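Local coordinates for mediator of RNA polymerase II transcription subunit 6 (Schizosaccharomyces pombe, PDB 4H61), which serves as a component of the Mediator complex, a coactivator that relays signals from gene-specific regulatory proteins to the RNA polymerase II transcription machinery, at residues T7-R12 with S35-H40; G70-I75 with Q87-L92; P80-V85 with V105-I110. All blocks are in the same frame, centred on the assembly; numbering follows the deposited sequence.

Contact 1 of 3, residues T7-R12 with S35-H40; sequences TSIQWR and SPFYSH
Trp11 and Ile9 reach the turn at Ser35-Phe37 through two different first torsions: in Trp11 CG stands anti to the backbone N (chi1 175°), while in Ile9 CG1 sits between the backbone N and the carbonyl carbon (chi1 62°). The first places Trp11 CG 3.8 Å from Pro36 CD, the second torsion then turning the ring plane; the Ile9 torsion sets CG1 beside the ring of Phe37.

Two CH-pi contacts lie over the same indole face. Ser35 CB is 3.6 Å from the centroid of the Trp11 six-membered ring and only 15° off its normal, and Pro36 CD is 3.7 Å from the centroid of the Trp11 five-membered ring. Consecutive residues thus share the fused rings, one to each. Next to them Ile9 CD1 meets Pro36 CG at 4.0 Å. Ile9 CG1 approaches Phe37 CZ at 3.9 Å, the two side chains running antiparallel. Trp11 CB adds a looser contact, 4.2 Å from Phe37 CE2.

The turn has its own polar frame. It is a type I beta turn closed by Tyr38 N to Ser35 O at 3.1 Å, and Ser35 OG accepts from Phe37 N at 3.3 Å, an ST turn. The same hydroxyl is hydrogen-bonded to Phe32 O, which ties it to helix 28-33 and is likely to steady the CB against the indole. An alanine in place of Trp11 would probably leave Ser35 CB and Pro36 CD without the aromatic face they rest on and open a gap beside Tyr31, whose ring also meets the indole.

With no hydrogen bond across the pair, the N-terminal loop and the interhelical loop adhere through aromatic and aliphatic surfaces, while the serine hydroxyl and carbonyl are used within the turn, the hydroxyl also on helix 28-33.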
loop_
_atom_site.group_PDB
_atom_site.type_symbol
_atom_site.label_atom_id
_atom_site.label_comp_id
_atom_site.label_asym_id
_atom_site.label_seq_id
_atom_site.Cartn_x
_atom_site.Cartn_y
_atom_site.Cartn_z
ATOM N N THR A 7 -6.448 6.806 13.932
ATOM C CA THR A 7 -7.820 6.597 13.466
ATOM C C THR A 7 -8.614 7.865 13.675
ATOM O O THR A 7 -9.806 7.904 13.410
ATOM C CB THR A 7 -8.543 5.495 14.246
ATOM O OG1 THR A 7 -8.753 5.932 15.599
ATOM C CG2 THR A 7 -7.735 4.207 14.232
ATOM N N SER A 8 -7.958 8.900 14.176
ATOM C CA SER A 8 -8.679 10.098 14.509
ATOM C C SER A 8 -8.149 11.321 13.757
ATOM O O SER A 8 -8.523 12.472 14.069
ATOM C CB SER A 8 -8.630 10.326 16.014
ATOM O OG SER A 8 -7.401 10.917 16.382
ATOM N N ILE A 9 -7.287 11.091 12.766
ATOM C CA ILE A 9 -6.774 12.224 12.000
ATOM C C ILE A 9 -6.958 12.085 10.494
ATOM O O ILE A 9 -7.179 10.996 9.977
ATOM C CB ILE A 9 -5.275 12.518 12.287
ATOM C CG1 ILE A 9 -4.400 11.330 11.879
ATOM C CG2 ILE A 9 -5.038 12.909 13.747
ATOM C CD1 ILE A 9 -2.946 11.703 11.785
ATOM N N GLN A 10 -6.885 13.218 9.808
ATOM C CA GLN A 10 -6.803 13.264 8.360
ATOM C C GLN A 10 -5.597 14.123 8.036
ATOM O O GLN A 10 -5.306 15.095 8.733
ATOM C CB GLN A 10 -8.045 13.912 7.758
ATOM C CG GLN A 10 -9.305 13.070 7.827
ATOM C CD GLN A 10 -10.484 13.763 7.162
ATOM O OE1 GLN A 10 -10.403 14.942 6.813
ATOM N NE2 GLN A 10 -11.580 13.031 6.977
ATOM N N TRP A 11 -4.899 13.771 6.972
ATOM C CA TRP A 11 -3.678 14.465 6.616
ATOM C C TRP A 11 -3.843 14.980 5.193
ATOM O O TRP A 11 -4.482 14.334 4.363
ATOM C CB TRP A 11 -2.488 13.501 6.750
ATOM C CG TRP A 11 -1.141 14.023 6.309
ATOM C CD1 TRP A 11 -0.214 14.677 7.080
ATOM C CD2 TRP A 11 -0.556 13.903 5.000
ATOM N NE1 TRP A 11 0.903 14.980 6.329
ATOM C CE2 TRP A 11 0.721 14.514 5.052
ATOM C CE3 TRP A 11 -0.991 13.349 3.789
ATOM C CZ2 TRP A 11 1.565 14.582 3.938
ATOM C CZ3 TRP A 11 -0.149 13.416 2.683
ATOM C CH2 TRP A 11 1.114 14.028 2.767
ATOM N N ARG A 12 -3.306 16.161 4.927
ATOM C CA ARG A 12 -3.359 16.731 3.591
ATOM C C ARG A 12 -2.228 17.728 3.415
ATOM O O ARG A 12 -2.073 18.641 4.227
ATOM C CB ARG A 12 -4.704 17.419 3.358
ATOM C CG ARG A 12 -4.854 18.028 1.981
ATOM C CD ARG A 12 -6.180 18.755 1.843
ATOM N NE ARG A 12 -6.258 19.527 0.602
ATOM C CZ ARG A 12 -7.251 19.431 -0.278
ATOM N NH1 ARG A 12 -8.260 18.598 -0.059
ATOM N NH2 ARG A 12 -7.236 20.172 -1.377
ATOM N N SER A 35 3.281 11.134 4.777
ATOM C CA SER A 35 2.205 11.188 5.761
ATOM C C SER A 35 2.546 10.327 6.975
ATOM O O SER A 35 3.378 9.418 6.881
ATOM C CB SER A 35 0.900 10.697 5.135
ATOM O OG SER A 35 0.830 9.279 5.173
ATOM N N PRO A 36 1.910 10.609 8.124
ATOM C CA PRO A 36 2.143 9.828 9.348
ATOM C C PRO A 36 1.563 8.415 9.313
ATOM O O PRO A 36 1.645 7.695 10.312
ATOM C CB PRO A 36 1.447 10.650 10.437
ATOM C CG PRO A 36 0.473 11.530 9.717
ATOM C CD PRO A 36 1.091 11.809 8.372
ATOM N N PHE A 37 0.973 8.022 8.190
ATOM C CA PHE A 37 0.463 6.659 8.050
ATOM C C PHE A 37 1.560 5.765 7.486
ATOM O O PHE A 37 1.547 4.536 7.639
ATOM C CB PHE A 37 -0.787 6.644 7.163
ATOM C CG PHE A 37 -1.907 7.501 7.693
ATOM C CD1 PHE A 37 -2.570 7.150 8.867
ATOM C CD2 PHE A 37 -2.293 8.663 7.029
ATOM C CE1 PHE A 37 -3.593 7.931 9.367
ATOM C CE2 PHE A 37 -3.332 9.458 7.519
ATOM C CZ PHE A 37 -3.979 9.097 8.692
ATOM N N TYR A 38 2.530 6.405 6.851
ATOM C CA TYR A 38 3.654 5.692 6.266
ATOM C C TYR A 38 4.510 5.064 7.366
ATOM O O TYR A 38 4.535 5.545 8.483
ATOM C CB TYR A 38 4.475 6.655 5.409
ATOM C CG TYR A 38 5.567 6.002 4.609
ATOM C CD1 TYR A 38 5.272 5.023 3.664
ATOM C CD2 TYR A 38 6.897 6.363 4.792
ATOM C CE1 TYR A 38 6.272 4.422 2.925
ATOM C CE2 TYR A 38 7.903 5.765 4.053
ATOM C CZ TYR A 38 7.584 4.797 3.120
ATOM O OH TYR A 38 8.584 4.209 2.378
ATOM N N SER A 39 5.183 3.972 7.049
ATOM C CA SER A 39 6.067 3.318 8.001
ATOM C C SER A 39 7.411 3.034 7.362
ATOM O O SER A 39 7.496 2.319 6.359
ATOM C CB SER A 39 5.480 1.997 8.460
ATOM O OG SER A 39 6.523 1.176 8.933
ATOM N N HIS A 40 8.464 3.579 7.951
ATOM C CA HIS A 40 9.787 3.440 7.363
ATOM C C HIS A 40 10.366 2.028 7.517
ATOM O O HIS A 40 11.447 1.748 7.016
ATOM C CB HIS A 40 10.721 4.505 7.927
ATOM C CG HIS A 40 10.371 5.898 7.495
ATOM N ND1 HIS A 40 9.388 6.644 8.112
ATOM C CD2 HIS A 40 10.869 6.675 6.501
ATOM C CE1 HIS A 40 9.303 7.826 7.521
ATOM N NE2 HIS A 40 10.188 7.870 6.541
#

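Contact 2 of 3, residues G70-I75 with Q87-L92; sequences GIQFVI and QKQNRL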
loop_
_atom_site.group_PDB
_atom_site.type_symbol
_atom_site.label_atom_id
_atom_site.label_comp_id
_atom_site.label_asym_id
_atom_site.label_seq_id
_atom_site.Cartn_x
_atom_site.Cartn_y
_atom_site.Cartn_z
ATOM N N GLY A 70 7.650 -8.709 4.734
ATOM C CA GLY A 70 7.564 -7.609 5.677
ATOM C C GLY A 70 6.433 -6.657 5.359
ATOM O O GLY A 70 5.629 -6.921 4.456
ATOM N N ILE A 71 6.364 -5.550 6.103
ATOM C CA ILE A 71 5.350 -4.518 5.866
ATOM C C ILE A 71 5.422 -3.957 4.437
ATOM O O ILE A 71 6.504 -3.638 3.932
ATOM C CB ILE A 71 5.482 -3.351 6.874
ATOM C CG1 ILE A 71 5.336 -3.862 8.309
ATOM C CG2 ILE A 71 4.454 -2.268 6.595
ATOM C CD1 ILE A 71 4.136 -4.712 8.518
ATOM N N GLN A 72 4.269 -3.848 3.784
ATOM C CA GLN A 72 4.214 -3.335 2.418
ATOM C C GLN A 72 3.005 -2.440 2.238
ATOM O O GLN A 72 1.972 -2.639 2.883
ATOM C CB GLN A 72 4.148 -4.476 1.388
ATOM C CG GLN A 72 5.289 -5.480 1.472
ATOM C CD GLN A 72 5.301 -6.486 0.312
ATOM O OE1 GLN A 72 4.255 -6.821 -0.266
ATOM N NE2 GLN A 72 6.497 -6.971 -0.028
ATOM N N PHE A 73 3.140 -1.457 1.355
ATOM C CA PHE A 73 2.019 -0.615 0.964
ATOM C C PHE A 73 1.759 -0.780 -0.525
ATOM O O PHE A 73 2.670 -0.646 -1.343
ATOM C CB PHE A 73 2.308 0.849 1.285
ATOM C CG PHE A 73 2.445 1.122 2.755
ATOM C CD1 PHE A 73 1.318 1.341 3.539
ATOM C CD2 PHE A 73 3.695 1.140 3.357
ATOM C CE1 PHE A 73 1.437 1.583 4.896
ATOM C CE2 PHE A 73 3.825 1.383 4.722
ATOM C CZ PHE A 73 2.696 1.606 5.491
ATOM N N VAL A 74 0.519 -1.088 -0.879
ATOM C CA VAL A 74 0.173 -1.254 -2.279
ATOM C C VAL A 74 -1.118 -0.524 -2.597
ATOM O O VAL A 74 -1.952 -0.285 -1.715
ATOM C CB VAL A 74 0.031 -2.747 -2.673
ATOM C CG1 VAL A 74 1.298 -3.514 -2.330
ATOM C CG2 VAL A 74 -1.176 -3.373 -1.983
ATOM N N ILE A 75 -1.269 -0.159 -3.864
ATOM C CA ILE A 75 -2.500 0.438 -4.350
ATOM C C ILE A 75 -3.435 -0.681 -4.773
ATOM O O ILE A 75 -3.051 -1.561 -5.551
ATOM C CB ILE A 75 -2.210 1.353 -5.541
ATOM C CG1 ILE A 75 -1.217 2.443 -5.123
ATOM C CG2 ILE A 75 -3.505 1.942 -6.088
ATOM C CD1 ILE A 75 -0.620 3.203 -6.274
ATOM N N GLN A 87 -3.394 -0.204 0.733
ATOM C CA GLN A 87 -3.448 -1.236 1.757
ATOM C C GLN A 87 -2.083 -1.505 2.370
ATOM O O GLN A 87 -1.103 -1.736 1.654
ATOM C CB GLN A 87 -3.993 -2.525 1.157
ATOM C CG GLN A 87 -3.718 -3.759 1.982
ATOM C CD GLN A 87 -4.409 -4.982 1.416
ATOM O OE1 GLN A 87 -5.616 -4.961 1.172
ATOM N NE2 GLN A 87 -3.646 -6.055 1.192
ATOM N N LYS A 88 -2.024 -1.457 3.698
ATOM C CA LYS A 88 -0.848 -1.894 4.442
ATOM C C LYS A 88 -0.999 -3.388 4.650
ATOM O O LYS A 88 -2.058 -3.852 5.076
ATOM C CB LYS A 88 -0.754 -1.157 5.786
ATOM C CG LYS A 88 0.280 -1.696 6.788
ATOM C CD LYS A 88 0.889 -0.527 7.570
ATOM C CE LYS A 88 1.054 -0.773 9.065
ATOM N NZ LYS A 88 -0.140 -0.355 9.856
ATOM N N GLN A 89 0.047 -4.142 4.334
ATOM C CA GLN A 89 -0.013 -5.591 4.451
ATOM C C GLN A 89 1.323 -6.174 4.911
ATOM O O GLN A 89 2.385 -5.611 4.655
ATOM C CB GLN A 89 -0.410 -6.207 3.110
ATOM C CG GLN A 89 0.732 -6.283 2.095
ATOM C CD GLN A 89 0.248 -6.507 0.670
ATOM O OE1 GLN A 89 -0.940 -6.365 0.373
ATOM N NE2 GLN A 89 1.172 -6.861 -0.218
ATOM N N ASN A 90 1.271 -7.296 5.612
ATOM C CA ASN A 90 2.485 -7.992 5.946
ATOM C C ASN A 90 2.643 -9.163 5.001
ATOM O O ASN A 90 1.873 -10.117 5.056
ATOM C CB ASN A 90 2.448 -8.494 7.383
ATOM C CG ASN A 90 3.718 -9.236 7.768
ATOM O OD1 ASN A 90 4.783 -9.021 7.177
ATOM N ND2 ASN A 90 3.609 -10.126 8.749
ATOM N N ARG A 91 3.636 -9.095 4.123
ATOM C CA ARG A 91 3.821 -10.156 3.147
ATOM C C ARG A 91 4.630 -11.305 3.733
ATOM O O ARG A 91 5.787 -11.133 4.110
ATOM C CB ARG A 91 4.482 -9.605 1.886
ATOM C CG ARG A 91 4.827 -10.665 0.874
ATOM C CD ARG A 91 4.860 -10.096 -0.527
ATOM N NE ARG A 91 4.237 -11.043 -1.435
ATOM C CZ ARG A 91 3.123 -10.807 -2.113
ATOM N NH1 ARG A 91 2.520 -9.630 -2.017
ATOM N NH2 ARG A 91 2.629 -11.749 -2.907
ATOM N N LEU A 92 4.012 -12.478 3.807
ATOM C CA LEU A 92 4.630 -13.633 4.462
ATOM C C LEU A 92 5.600 -14.327 3.532
ATOM O O LEU A 92 6.646 -14.800 3.967
ATOM C CB LEU A 92 3.568 -14.622 4.941
ATOM C CG LEU A 92 2.882 -14.373 6.291
ATOM C CD1 LEU A 92 2.712 -12.895 6.605
ATOM C CD2 LEU A 92 1.526 -15.066 6.290
#
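Gly70-Val74 and Gln87-Arg91 pair as neighbouring antiparallel strands of the 70-79/83-91 hairpin, their short axes 145° apart. Backbone bonds come first: Gly70 with Arg91, Gln72 with Gln89 and Val74 with Gln87 are hydrogen-bonded pairs, each bonded in both directions, as in Gln72 N to Gln89 O at 2.7 Å. Ile71-Asn90 and Phe73-Lys88 are the non-hydrogen-bonded pairs between them, where CA-H groups supply weaker contacts such as Phe73 CA to Gln87 O at 3.4 Å. Gly70 has a positive phi of 129°, at which a CB would clash with the preceding carbonyl oxygen.

Side-chain amides form a second network on the face bearing Gln72, Val74, Gln87, Gln89 and Arg91. Gln89 NE2 donates to Gln72 OE1 at 3.1 Å, the amide planes only 28° apart, and Gln87 NE2 donates to Gln89 OE1 at 2.8 Å. Gln72 NE2 in turn donates to Leu65 O and Asn43 OD1. Gln72 OE1 also lies at the edge of the Arg91 guanidinium, near its plane, and 3.3 Å from Arg91 CD, while Arg91 NE bonds to Asn93 O.

Van der Waals contacts make up the third group. On the opposite sheet face Lys88 lies alongside the Phe73 ring, with Lys88 CD 3.5 Å from both Phe73 CE1 and Phe73 CZ. Back on the amide face, the Val74 CG2 methyl rests against an amide oxygen, 3.8 Å from Gln89 OE1.

Leu65 O, a carbonyl that can only accept, probably sets the direction of the amide chain: it calls for Gln72 NE2, leaving Gln72 OE1 to accept from Gln89 NE2 and Gln89 OE1 from Gln87 NE2, so that all four of the polar side-chain atoms of Gln72 and Gln89 have partners.

Contact 3 of 3, residues P80-V85 with V105-I110; sequences PPFLWV and VCNENI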
loop_
_atom_site.group_PDB
_atom_site.type_symbol
_atom_site.label_atom_id
_atom_site.label_comp_id
_atom_site.label_asym_id
_atom_site.label_seq_id
_atom_site.Cartn_x
_atom_site.Cartn_y
_atom_site.Cartn_z
ATOM N N PRO A 80 -8.807 7.771 -10.643
ATOM C CA PRO A 80 -8.292 9.113 -10.924
ATOM C C PRO A 80 -9.414 10.008 -11.425
ATOM O O PRO A 80 -10.302 9.521 -12.126
ATOM C CB PRO A 80 -7.280 8.871 -12.051
ATOM C CG PRO A 80 -6.887 7.452 -11.913
ATOM C CD PRO A 80 -8.120 6.743 -11.444
ATOM N N PRO A 81 -9.373 11.300 -11.076
ATOM C CA PRO A 81 -8.305 11.875 -10.251
ATOM C C PRO A 81 -8.738 12.164 -8.813
ATOM O O PRO A 81 -8.086 12.959 -8.134
ATOM C CB PRO A 81 -8.013 13.187 -10.974
ATOM C CG PRO A 81 -9.370 13.610 -11.489
ATOM C CD PRO A 81 -10.179 12.348 -11.726
ATOM N N PHE A 82 -9.813 11.527 -8.355
ATOM C CA PHE A 82 -10.346 11.811 -7.023
ATOM C C PHE A 82 -9.884 10.846 -5.924
ATOM O O PHE A 82 -9.491 11.291 -4.845
ATOM C CB PHE A 82 -11.876 11.913 -7.046
ATOM C CG PHE A 82 -12.388 13.227 -7.574
ATOM C CD1 PHE A 82 -11.507 14.238 -7.934
ATOM C CD2 PHE A 82 -13.750 13.457 -7.703
ATOM C CE1 PHE A 82 -11.974 15.449 -8.420
ATOM C CE2 PHE A 82 -14.225 14.668 -8.186
ATOM C CZ PHE A 82 -13.334 15.665 -8.544
ATOM N N LEU A 83 -9.930 9.541 -6.172
ATOM C CA LEU A 83 -9.491 8.630 -5.130
ATOM C C LEU A 83 -8.541 7.514 -5.538
ATOM O O LEU A 83 -8.520 7.066 -6.683
ATOM C CB LEU A 83 -10.663 8.084 -4.291
ATOM C CG LEU A 83 -11.703 7.055 -4.742
ATOM C CD1 LEU A 83 -11.111 5.728 -5.157
ATOM C CD2 LEU A 83 -12.654 6.820 -3.591
ATOM N N TRP A 84 -7.755 7.083 -4.557
ATOM C CA TRP A 84 -6.976 5.864 -4.645
ATOM C C TRP A 84 -7.089 5.220 -3.280
ATOM O O TRP A 84 -7.229 5.920 -2.275
ATOM C CB TRP A 84 -5.518 6.169 -4.955
ATOM C CG TRP A 84 -5.296 6.698 -6.324
ATOM C CD1 TRP A 84 -4.946 5.983 -7.435
ATOM C CD2 TRP A 84 -5.409 8.062 -6.743
ATOM N NE1 TRP A 84 -4.831 6.821 -8.519
ATOM C CE2 TRP A 84 -5.111 8.102 -8.121
ATOM C CE3 TRP A 84 -5.734 9.254 -6.087
ATOM C CZ2 TRP A 84 -5.128 9.286 -8.853
ATOM C CZ3 TRP A 84 -5.749 10.426 -6.813
ATOM C CH2 TRP A 84 -5.447 10.435 -8.182
ATOM N N VAL A 85 -7.049 3.894 -3.242
ATOM C CA VAL A 85 -7.115 3.173 -1.979
ATOM C C VAL A 85 -5.855 2.352 -1.771
ATOM O O VAL A 85 -5.444 1.586 -2.651
ATOM C CB VAL A 85 -8.340 2.254 -1.913
ATOM C CG1 VAL A 85 -8.319 1.432 -0.623
ATOM C CG2 VAL A 85 -9.613 3.073 -2.014
ATOM N N VAL A 105 -7.244 7.842 -0.031
ATOM C CA VAL A 105 -6.685 9.095 -0.496
ATOM C C VAL A 105 -7.780 9.756 -1.317
ATOM O O VAL A 105 -7.862 9.582 -2.536
ATOM C CB VAL A 105 -5.409 8.888 -1.339
ATOM C CG1 VAL A 105 -4.738 10.221 -1.617
ATOM C CG2 VAL A 105 -4.443 7.965 -0.618
ATOM N N CYS A 106 -8.641 10.490 -0.626
ATOM C CA CYS A 106 -9.809 11.089 -1.248
ATOM C C CYS A 106 -9.648 12.602 -1.304
ATOM O O CYS A 106 -9.556 13.256 -0.265
ATOM C CB CYS A 106 -11.056 10.715 -0.448
ATOM S SG CYS A 106 -12.600 11.031 -1.295
ATOM N N ASN A 107 -9.612 13.149 -2.516
ATOM C CA ASN A 107 -9.392 14.582 -2.716
ATOM C C ASN A 107 -8.157 15.097 -1.995
ATOM O O ASN A 107 -8.208 16.137 -1.348
ATOM C CB ASN A 107 -10.616 15.394 -2.283
ATOM C CG ASN A 107 -11.794 15.206 -3.209
ATOM O OD1 ASN A 107 -12.671 14.380 -2.952
ATOM N ND2 ASN A 107 -11.822 15.971 -4.298
ATOM N N GLU A 108 -7.064 14.346 -2.097
ATOM C CA GLU A 108 -5.782 14.697 -1.476
ATOM C C GLU A 108 -5.786 14.554 0.054
ATOM O O GLU A 108 -4.787 14.844 0.723
ATOM C CB GLU A 108 -5.315 16.086 -1.923
ATOM C CG GLU A 108 -5.149 16.193 -3.429
ATOM C CD GLU A 108 -5.492 17.563 -3.968
ATOM O OE1 GLU A 108 -4.967 18.565 -3.434
ATOM O OE2 GLU A 108 -6.292 17.637 -4.929
ATOM N N ASN A 109 -6.912 14.092 0.592
ATOM C CA ASN A 109 -7.026 13.785 2.006
ATOM C C ASN A 109 -6.734 12.320 2.257
ATOM O O ASN A 109 -7.361 11.441 1.660
ATOM C CB ASN A 109 -8.429 14.097 2.505
ATOM C CG ASN A 109 -8.512 15.420 3.203
ATOM O OD1 ASN A 109 -8.323 16.473 2.591
ATOM N ND2 ASN A 109 -8.802 15.384 4.500
ATOM N N ILE A 110 -5.780 12.055 3.138
ATOM C CA ILE A 110 -5.489 10.691 3.522
ATOM C C ILE A 110 -6.017 10.408 4.928
ATOM O O ILE A 110 -5.839 11.214 5.843
ATOM C CB ILE A 110 -3.982 10.400 3.462
ATOM C CG1 ILE A 110 -3.397 10.914 2.147
ATOM C CG2 ILE A 110 -3.718 8.906 3.635
ATOM C CD1 ILE A 110 -1.948 10.516 1.918
#
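Val105 faces Trp84 as a hydrogen-bonded antiparallel pair. Followed outward, its side chain first sets CB 3.6 Å from Trp84 O; CG2, anti to the carbonyl carbon, then stays 3.8 Å from the same Trp84 O, whereas CG1, anti to the backbone N, meets no atom across the pair. The side chain also touches Tyr31 of helix 28-33. The backbones bond both ways, Val105 N to Trp84 O at 3.0 Å and Trp84 N to Val105 O at 3.2 Å. In the Trp84 indole, NE1 of the five-membered ring is hydrogen-bonded to Thr25 OG1.

One step along, Leu83 and Cys106 form a non-hydrogen-bonded pair. Phe82 and Leu83 make a classic beta bulge against strand 70-79, yet Phe82 O still accepts from Asn107 N at 3.0 Å. Asn107 ND2 hangs over one face of the Phe82 ring toward its rim, 4.0 Å from Phe82 CD1, with amide and ring planes 43° apart. Asn107 and Glu108 are the central residues of a type I' turn that leads strand 97-106 into 109-112.

Backbone bonds therefore carry the pairing through to the start of the tight turn, whereas the amide-ring contact at the exposed end adds packing without a hydrogen bond.

Contact 1 closes before the other two begin, whereas contacts 2 and 3 alternate along the chain: 80-85 falls between 70-75 and 87-92, and 105-110 follows both. Those two share strand 83-91 and lie in the same antiparallel sheet, ordered 70-79, 83-91, 97-106, 109-112, with centres about 19 Å apart, each in a different hairpin. Contact 1 lies about 16 Å from contact 2 and 14 Å from contact 3, centre to centre, and touches both: Phe73 packs on Phe37-Ser39, and Trp11 O probably accepts from Ile110 N at 2.9 Å. The N-terminal loop thus joins the outermost strand 109-112, and the N-terminal loops and helices pack against the sheet within the Med6 family region.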